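Local coordinates for uncharacterized protein lp_2664 (Lactobacillus plantarum WCFS1, PDB 2PJQ) that is of unknown function but carries an HD domain, the all-helical fold of metal-dependent phosphohydrolases, and so probably acts on phosphate esters, at residues R32-R37 against R129-G134; T17-K22 against A59-D64. All coordinates share one frame; numbering follows the deposited sequence.

Overall arrangement
Both contacts lean on the helix that starts at residue 32: contact 1 joins its first turns to the loop after helix 119-130, and contact 2 packs helix 9-22 against the end of helix 53-62 on another flank of it. Their centres lie about 13 Å apart. A close approach between His34 NE2 and Asp64 OD2, 2.7 Å apart, links them, and Leu20 and Trp61 of contact 2 both rest on Leu35. His34, His63 and Asp64 converge with Asp128 in the pattern of an HD-domain metal site, although no metal is bound to them here. Contact 1 is polar, contact 2 mainly apolar.

Contact 1: R32-R37 against R129-G134; sequences RDHLQR and RLDAIG
Asp131 OD2 is gripped from two directions by the first turns of helix 32-49. His34 ND1 gives Asp131 OD2 a hydrogen bond of 3.2 Å, fairly straight at 160°, and Arg37 NE adds a weak one to Asp131 OD2 at 3.3 Å. The stronger hold of Arg37 is on the other oxygen: Arg37 NE to Asp131 OD1 measures 2.8 Å, a salt bridge in which OD1 is met on its syn side and lies in the guanidinium plane. That plane and the carboxylate are nearly coplanar, 25° apart, and the one N-H is shared unequally, the bond to OD2 being weak. The imidazole is turned further from the carboxylate and uses the anti side of OD2 while keeping the oxygen close to its own ring plane.

The bend of Arg37 at chi3 (-61°) turns NE onto the carboxylate; CD, already set by the earlier torsions, lies alongside OD1. One guanidinium face has Asp33 O over it, toward the rim. Asp131 reaches out from a loop in which its own main-chain oxygen accepts a hydrogen bond from Arg140 NH1. All three residues are buried, and the arginine's charge should favour an ionised aspartate. Ile136 of helix 134-148 packs on both Arg37 and Asp131, as does Asp220 of the second subunit.

With ND1 taken up by Asp131, the His34 ring presents NE2 to Asp64, at best a weak hydrogen bond. This is a His-carboxylate pair in which Asp131 probably acts as a second-shell residue positioning His34, the first histidine of an H...HD...D pattern like that of HD-domain metal sites, here without metal.

Contact 2: T17-K22 against A59-D64; sequences TYALQK and AAWLHD
Trp61 can be followed outward from helix 53-62 into the flank of helix 9-22. Trp61 CB sits 4.0 Å from Ala19 CB, where the two segments come closest, with the CA atoms of Ala19 and Trp61 5.9 Å apart. From there CG leaves anti to the carbonyl carbon (chi1 -75°), and the indole runs across the flank of helix 9-22 until Trp61 CZ3, on its six-membered ring, reaches Leu20 CD2 at 4.1 Å. Leu20 and the indole meet at a slant. Leu12, Ile15 and Gln16 of helix 9-22 also touch the tryptophan, and Leu35 and Asn39 of helix 32-49 pack on it too.

Ala19 is the small residue that lets the backbones draw together. Besides the tryptophan CB, its methyl meets the main-chain oxygen of the same residue, with Ala19 CB 3.5 Å from Trp61 O. Tyr18, one residue earlier, has CG anti to its backbone N (chi1 -173°), which carries the ring to the Leu62 side. Its CD2 edge faces the leucine, and Tyr18 CD2 to Leu62 CD2 is 4.1 Å, with the methyl near the ring plane and the two side chains at about a right angle. One face of the tyrosine ring has Lys22 CG over it, towards the rim. Leu81 of helix 74-87 closes in on both Tyr18 and Leu62.

What joins the segments is therefore mainly apolar carbon, with one methyl against a main-chain oxygen, so shape and burial hold helix 9-22 against helix 53-62, just before the chain turns into the His63-Asp64 pair of the probable metal site.

Contact 1: R32-R37 against R129-G134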
ATOM      1  N   ARG B  32     -12.272 -10.843  -2.680  1.00 17.57           N
ATOM      2  CA  ARG B  32     -13.185 -11.507  -1.767  1.00 19.62           C
ATOM      3  C   ARG B  32     -13.224 -11.068  -0.299  1.00 20.92           C
ATOM      4  O   ARG B  32     -14.299 -11.062   0.291  1.00 21.56           O
ATOM      5  CB  ARG B  32     -12.997 -13.023  -1.902  1.00 21.20           C
ATOM      6  CG  ARG B  32     -13.586 -13.552  -3.225  1.00 25.14           C
ATOM      7  CD  ARG B  32     -12.766 -14.680  -3.845  1.00 29.68           C
ATOM      8  NE  ARG B  32     -13.498 -15.940  -4.001  1.00 30.19           N
ATOM      9  CZ  ARG B  32     -14.041 -16.638  -2.999  1.00 31.30           C
ATOM     10  NH1 ARG B  32     -13.958 -16.209  -1.734  1.00 28.57           N
ATOM     11  NH2 ARG B  32     -14.649 -17.787  -3.263  1.00 29.53           N
ATOM     12  N   ASP B  33     -12.092 -10.692   0.298  1.00 18.41           N
ATOM     13  CA  ASP B  33     -12.113 -10.248   1.698  1.00 18.02           C
ATOM     14  C   ASP B  33     -12.899  -8.933   1.819  1.00 15.77           C
ATOM     15  O   ASP B  33     -13.806  -8.808   2.660  1.00 13.94           O
ATOM     16  CB  ASP B  33     -10.683 -10.075   2.222  1.00 25.85           C
ATOM     17  CG  ASP B  33      -9.938 -11.404   2.338  1.00 28.69           C
ATOM     18  OD1 ASP B  33     -10.380 -12.252   3.130  1.00 28.64           O
ATOM     19  OD2 ASP B  33      -8.912 -11.607   1.641  1.00 30.86           O
ATOM     20  N   HIS B  34     -12.542  -7.967   0.972  1.00 17.33           N
ATOM     21  CA  HIS B  34     -13.210  -6.662   0.910  1.00 16.28           C
ATOM     22  C   HIS B  34     -14.709  -6.929   0.832  1.00 15.19           C
ATOM     23  O   HIS B  34     -15.469  -6.532   1.707  1.00 14.68           O
ATOM     24  CB  HIS B  34     -12.752  -5.904  -0.345  1.00 13.99           C
ATOM     25  CG  HIS B  34     -13.594  -4.705  -0.702  1.00 13.97           C
ATOM     26  ND1 HIS B  34     -13.652  -3.567   0.075  1.00  9.91           N
ATOM     27  CD2 HIS B  34     -14.348  -4.446  -1.801  1.00 11.26           C
ATOM     28  CE1 HIS B  34     -14.399  -2.663  -0.533  1.00 11.87           C
ATOM     29  NE2 HIS B  34     -14.831  -3.171  -1.674  1.00  6.83           N
ATOM     30  N   LEU B  35     -15.106  -7.638  -0.217  1.00 11.74           N
ATOM     31  CA  LEU B  35     -16.501  -7.998  -0.450  1.00 11.84           C
ATOM     32  C   LEU B  35     -17.205  -8.614   0.747  1.00 10.22           C
ATOM     33  O   LEU B  35     -18.363  -8.308   1.011  1.00 10.50           O
ATOM     34  CB  LEU B  35     -16.590  -8.967  -1.622  1.00 10.52           C
ATOM     35  CG  LEU B  35     -16.178  -8.338  -2.943  1.00 10.62           C
ATOM     36  CD1 LEU B  35     -16.145  -9.418  -4.023  1.00 10.26           C
ATOM     37  CD2 LEU B  35     -17.143  -7.199  -3.287  1.00  4.74           C
ATOM     38  N   GLN B  36     -16.501  -9.486   1.460  1.00 10.13           N
ATOM     39  CA  GLN B  36     -17.075 -10.150   2.621  1.00 10.18           C
ATOM     40  C   GLN B  36     -17.177  -9.201   3.786  1.00  9.36           C
ATOM     41  O   GLN B  36     -18.168  -9.228   4.511  1.00  8.75           O
ATOM     42  CB  GLN B  36     -16.243 -11.363   3.036  1.00 12.85           C
ATOM     43  CG  GLN B  36     -16.134 -12.421   1.979  1.00 17.27           C
ATOM     44  CD  GLN B  36     -16.026 -13.804   2.575  1.00 21.52           C
ATOM     45  OE1 GLN B  36     -16.978 -14.299   3.182  1.00 23.90           O
ATOM     46  NE2 GLN B  36     -14.862 -14.438   2.416  1.00 23.54           N
ATOM     47  N   ARG B  37     -16.148  -8.374   3.982  1.00  9.85           N
ATOM     48  CA  ARG B  37     -16.177  -7.408   5.076  1.00 10.52           C
ATOM     49  C   ARG B  37     -17.346  -6.432   4.887  1.00  9.50           C
ATOM     50  O   ARG B  37     -18.116  -6.166   5.821  1.00  8.40           O
ATOM     51  CB  ARG B  37     -14.879  -6.613   5.135  1.00 16.68           C
ATOM     52  CG  ARG B  37     -13.787  -7.240   5.970  1.00 18.03           C
ATOM     53  CD  ARG B  37     -12.726  -6.208   6.243  1.00 18.33           C
ATOM     54  NE  ARG B  37     -12.124  -5.731   5.011  1.00 18.69           N
ATOM     55  CZ  ARG B  37     -11.310  -6.471   4.277  1.00 21.80           C
ATOM     56  NH1 ARG B  37     -11.024  -7.699   4.679  1.00 21.61           N
ATOM     57  NH2 ARG B  37     -10.792  -5.991   3.148  1.00 23.73           N
ATOM     58  N   ARG B 129     -17.739   2.562   2.525  1.00 13.24           N
ATOM     59  CA  ARG B 129     -16.776   3.542   3.016  1.00 12.46           C
ATOM     60  C   ARG B 129     -16.168   3.090   4.321  1.00 11.22           C
ATOM     61  O   ARG B 129     -14.971   3.267   4.551  1.00 10.51           O
ATOM     62  CB  ARG B 129     -17.440   4.907   3.192  1.00 13.42           C
ATOM     63  CG  ARG B 129     -17.734   5.577   1.862  1.00 14.80           C
ATOM     64  CD  ARG B 129     -18.654   6.774   1.984  1.00 15.61           C
ATOM     65  NE  ARG B 129     -19.004   7.264   0.658  1.00 19.24           N
ATOM     66  CZ  ARG B 129     -19.753   8.336   0.420  1.00 22.02           C
ATOM     67  NH1 ARG B 129     -20.242   9.053   1.429  1.00 19.76           N
ATOM     68  NH2 ARG B 129     -20.014   8.687  -0.836  1.00 22.80           N
ATOM     69  N   LEU B 130     -16.993   2.487   5.167  1.00  9.50           N
ATOM     70  CA  LEU B 130     -16.526   2.010   6.463  1.00  8.02           C
ATOM     71  C   LEU B 130     -15.317   1.099   6.355  1.00  6.73           C
ATOM     72  O   LEU B 130     -14.592   0.925   7.322  1.00  6.24           O
ATOM     73  CB  LEU B 130     -17.654   1.290   7.197  1.00  4.72           C
ATOM     74  CG  LEU B 130     -18.438   2.206   8.126  1.00  3.51           C
ATOM     75  CD1 LEU B 130     -19.504   1.412   8.797  1.00  3.04           C
ATOM     76  CD2 LEU B 130     -17.501   2.809   9.173  1.00  6.46           C
ATOM     77  N   ASP B 131     -15.115   0.528   5.167  1.00  6.94           N
ATOM     78  CA  ASP B 131     -13.998  -0.365   4.894  1.00  5.17           C
ATOM     79  C   ASP B 131     -12.905   0.343   4.107  1.00  5.87           C
ATOM     80  O   ASP B 131     -12.000  -0.301   3.584  1.00  6.76           O
ATOM     81  CB  ASP B 131     -14.466  -1.570   4.093  1.00  3.38           C
ATOM     82  CG  ASP B 131     -13.508  -2.743   4.207  1.00  8.24           C
ATOM     83  OD1 ASP B 131     -13.333  -3.258   5.344  1.00  9.62           O
ATOM     84  OD2 ASP B 131     -12.918  -3.150   3.177  1.00  8.25           O
ATOM     85  N   ALA B 132     -13.004   1.662   3.998  1.00  5.06           N
ATOM     86  CA  ALA B 132     -12.009   2.435   3.273  1.00  6.80           C
ATOM     87  C   ALA B 132     -11.375   3.463   4.198  1.00  7.79           C
ATOM     88  O   ALA B 132     -10.891   4.507   3.761  1.00  9.54           O
ATOM     89  CB  ALA B 132     -12.640   3.124   2.063  1.00  2.67           C
ATOM     90  N   ILE B 133     -11.397   3.161   5.486  1.00  7.66           N
ATOM     91  CA  ILE B 133     -10.828   4.044   6.486  1.00  7.99           C
ATOM     92  C   ILE B 133     -10.321   3.125   7.561  1.00  9.43           C
ATOM     93  O   ILE B 133     -10.481   1.912   7.460  1.00 11.76           O
ATOM     94  CB  ILE B 133     -11.879   5.030   7.078  1.00  6.28           C
ATOM     95  CG1 ILE B 133     -12.990   4.262   7.810  1.00  5.00           C
ATOM     96  CG2 ILE B 133     -12.448   5.910   5.957  1.00  3.58           C
ATOM     97  CD1 ILE B 133     -14.093   5.160   8.398  1.00  4.40           C
ATOM     98  N   GLY B 134      -9.727   3.682   8.603  1.00  6.40           N
ATOM     99  CA  GLY B 134      -9.185   2.823   9.629  1.00  6.00           C
ATOM    100  C   GLY B 134      -7.928   2.218   9.029  1.00  6.80           C
ATOM    101  O   GLY B 134      -7.578   2.515   7.890  1.00  5.12           O
TER

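Contact 2: T17-K22 against A59-D64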
ATOM      1  N   THR B  17     -22.482 -15.323  -5.704  1.00  1.00           N
ATOM      2  CA  THR B  17     -21.670 -16.178  -6.534  1.00  1.00           C
ATOM      3  C   THR B  17     -21.157 -15.367  -7.684  1.00  1.00           C
ATOM      4  O   THR B  17     -19.969 -15.388  -7.971  1.00  4.41           O
ATOM      5  CB  THR B  17     -22.458 -17.353  -7.116  1.00  1.00           C
ATOM      6  OG1 THR B  17     -23.103 -18.065  -6.067  1.00  1.00           O
ATOM      7  CG2 THR B  17     -21.529 -18.308  -7.837  1.00  1.00           C
ATOM      8  N   TYR B  18     -22.044 -14.647  -8.348  1.00  1.00           N
ATOM      9  CA  TYR B  18     -21.615 -13.846  -9.476  1.00  2.07           C
ATOM     10  C   TYR B  18     -20.507 -12.861  -9.094  1.00  4.52           C
ATOM     11  O   TYR B  18     -19.453 -12.792  -9.746  1.00  3.09           O
ATOM     12  CB  TYR B  18     -22.794 -13.082 -10.062  1.00  1.26           C
ATOM     13  CG  TYR B  18     -22.436 -12.364 -11.333  1.00  1.00           C
ATOM     14  CD1 TYR B  18     -22.174 -13.075 -12.509  1.00  1.00           C
ATOM     15  CD2 TYR B  18     -22.285 -10.981 -11.348  1.00  1.00           C
ATOM     16  CE1 TYR B  18     -21.767 -12.433 -13.659  1.00  1.00           C
ATOM     17  CE2 TYR B  18     -21.874 -10.322 -12.498  1.00  1.58           C
ATOM     18  CZ  TYR B  18     -21.614 -11.057 -13.649  1.00  1.00           C
ATOM     19  OH  TYR B  18     -21.170 -10.398 -14.765  1.00  3.07           O
ATOM     20  N   ALA B  19     -20.757 -12.104  -8.032  1.00 11.38           N
ATOM     21  CA  ALA B  19     -19.813 -11.110  -7.554  1.00 13.94           C
ATOM     22  C   ALA B  19     -18.426 -11.692  -7.303  1.00 15.74           C
ATOM     23  O   ALA B  19     -17.449 -11.276  -7.927  1.00 16.08           O
ATOM     24  CB  ALA B  19     -20.342 -10.481  -6.288  1.00 16.67           C
ATOM     25  N   LEU B  20     -18.334 -12.645  -6.379  1.00 18.30           N
ATOM     26  CA  LEU B  20     -17.046 -13.259  -6.058  1.00 20.56           C
ATOM     27  C   LEU B  20     -16.299 -13.808  -7.286  1.00 22.74           C
ATOM     28  O   LEU B  20     -15.077 -13.736  -7.347  1.00 25.90           O
ATOM     29  CB  LEU B  20     -17.235 -14.359  -5.007  1.00 15.61           C
ATOM     30  CG  LEU B  20     -17.822 -13.877  -3.675  1.00 16.03           C
ATOM     31  CD1 LEU B  20     -18.264 -15.053  -2.858  1.00 16.14           C
ATOM     32  CD2 LEU B  20     -16.809 -13.055  -2.919  1.00 15.77           C
ATOM     33  N   GLN B  21     -16.999 -14.358  -8.268  1.00 22.46           N
ATOM     34  CA  GLN B  21     -16.291 -14.851  -9.445  1.00 24.68           C
ATOM     35  C   GLN B  21     -15.628 -13.702 -10.207  1.00 24.35           C
ATOM     36  O   GLN B  21     -14.429 -13.737 -10.470  1.00 25.27           O
ATOM     37  CB  GLN B  21     -17.238 -15.605 -10.382  1.00 30.37           C
ATOM     38  CG  GLN B  21     -17.017 -17.099 -10.371  1.00 37.22           C
ATOM     39  CD  GLN B  21     -17.482 -17.749  -9.075  1.00 42.21           C
ATOM     40  OE1 GLN B  21     -17.401 -17.143  -7.994  1.00 45.45           O
ATOM     41  NE2 GLN B  21     -17.959 -18.996  -9.173  1.00 41.98           N
ATOM     42  N   LYS B  22     -16.409 -12.681 -10.544  1.00 20.10           N
ATOM     43  CA  LYS B  22     -15.902 -11.538 -11.289  1.00 19.09           C
ATOM     44  C   LYS B  22     -14.797 -10.771 -10.592  1.00 19.03           C
ATOM     45  O   LYS B  22     -14.106  -9.967 -11.226  1.00 19.06           O
ATOM     46  CB  LYS B  22     -17.041 -10.567 -11.623  1.00 23.45           C
ATOM     47  CG  LYS B  22     -17.973 -11.038 -12.716  1.00 23.73           C
ATOM     48  CD  LYS B  22     -17.265 -11.111 -14.052  1.00 22.15           C
ATOM     49  CE  LYS B  22     -18.191 -11.667 -15.110  1.00 21.69           C
ATOM     50  NZ  LYS B  22     -17.783 -11.231 -16.480  1.00 25.89           N
ATOM     51  N   ALA B  59     -27.018  -5.160  -3.647  1.00  2.72           N
ATOM     52  CA  ALA B  59     -26.327  -3.971  -4.119  1.00  2.16           C
ATOM     53  C   ALA B  59     -24.950  -3.898  -3.500  1.00  3.81           C
ATOM     54  O   ALA B  59     -24.035  -3.339  -4.092  1.00  7.90           O
ATOM     55  CB  ALA B  59     -27.123  -2.707  -3.785  1.00  1.00           C
ATOM     56  N   ALA B  60     -24.788  -4.451  -2.306  1.00  1.00           N
ATOM     57  CA  ALA B  60     -23.481  -4.414  -1.659  1.00  1.00           C
ATOM     58  C   ALA B  60     -22.510  -5.288  -2.431  1.00  1.00           C
ATOM     59  O   ALA B  60     -21.388  -4.891  -2.719  1.00  1.00           O
ATOM     60  CB  ALA B  60     -23.593  -4.900  -0.241  1.00  5.77           C
ATOM     61  N   TRP B  61     -22.970  -6.488  -2.769  1.00  9.49           N
ATOM     62  CA  TRP B  61     -22.173  -7.460  -3.508  1.00  9.89           C
ATOM     63  C   TRP B  61     -21.774  -6.930  -4.866  1.00 10.68           C
ATOM     64  O   TRP B  61     -20.641  -7.113  -5.307  1.00 11.23           O
ATOM     65  CB  TRP B  61     -22.968  -8.755  -3.736  1.00  6.42           C
ATOM     66  CG  TRP B  61     -23.129  -9.653  -2.547  1.00  3.92           C
ATOM     67  CD1 TRP B  61     -24.304 -10.036  -1.959  1.00  4.29           C
ATOM     68  CD2 TRP B  61     -22.088 -10.314  -1.836  1.00  2.74           C
ATOM     69  NE1 TRP B  61     -24.058 -10.905  -0.916  1.00  3.36           N
ATOM     70  CE2 TRP B  61     -22.702 -11.092  -0.817  1.00  3.70           C
ATOM     71  CE3 TRP B  61     -20.690 -10.332  -1.954  1.00  1.91           C
ATOM     72  CZ2 TRP B  61     -21.965 -11.875   0.075  1.00  2.42           C
ATOM     73  CZ3 TRP B  61     -19.957 -11.113  -1.070  1.00  1.26           C
ATOM     74  CH2 TRP B  61     -20.599 -11.874  -0.066  1.00  2.77           C
ATOM     75  N   LEU B  62     -22.711  -6.252  -5.519  1.00  6.99           N
ATOM     76  CA  LEU B  62     -22.498  -5.761  -6.875  1.00  6.33           C
ATOM     77  C   LEU B  62     -21.914  -4.379  -7.156  1.00  6.47           C
ATOM     78  O   LEU B  62     -21.738  -4.032  -8.315  1.00  6.18           O
ATOM     79  CB  LEU B  62     -23.814  -5.916  -7.653  1.00  6.93           C
ATOM     80  CG  LEU B  62     -24.434  -7.324  -7.734  1.00  5.56           C
ATOM     81  CD1 LEU B  62     -25.853  -7.227  -8.286  1.00  6.63           C
ATOM     82  CD2 LEU B  62     -23.589  -8.241  -8.610  1.00  1.58           C
ATOM     83  N   HIS B  63     -21.594  -3.578  -6.147  1.00 12.71           N
ATOM     84  CA  HIS B  63     -21.046  -2.254  -6.458  1.00 14.75           C
ATOM     85  C   HIS B  63     -19.713  -2.237  -7.206  1.00 17.30           C
ATOM     86  O   HIS B  63     -19.559  -1.505  -8.181  1.00 18.94           O
ATOM     87  CB  HIS B  63     -20.861  -1.393  -5.220  1.00 12.38           C
ATOM     88  CG  HIS B  63     -20.012  -0.188  -5.479  1.00 15.09           C
ATOM     89  ND1 HIS B  63     -18.874   0.095  -4.756  1.00 14.53           N
ATOM     90  CD2 HIS B  63     -20.083   0.756  -6.454  1.00 16.32           C
ATOM     91  CE1 HIS B  63     -18.280   1.156  -5.276  1.00 16.01           C
ATOM     92  NE2 HIS B  63     -18.993   1.573  -6.309  1.00 14.35           N
ATOM     93  N   ASP B  64     -18.741  -3.008  -6.736  1.00 17.06           N
ATOM     94  CA  ASP B  64     -17.441  -3.025  -7.374  1.00 19.93           C
ATOM     95  C   ASP B  64     -17.400  -3.706  -8.726  1.00 21.54           C
ATOM     96  O   ASP B  64     -16.566  -3.396  -9.553  1.00 21.60           O
ATOM     97  CB  ASP B  64     -16.416  -3.701  -6.465  1.00 24.62           C
ATOM     98  CG  ASP B  64     -16.043  -2.852  -5.281  1.00 27.17           C
ATOM     99  OD1 ASP B  64     -16.030  -1.605  -5.416  1.00 28.74           O
ATOM    100  OD2 ASP B  64     -15.741  -3.428  -4.215  1.00 29.38           O
TER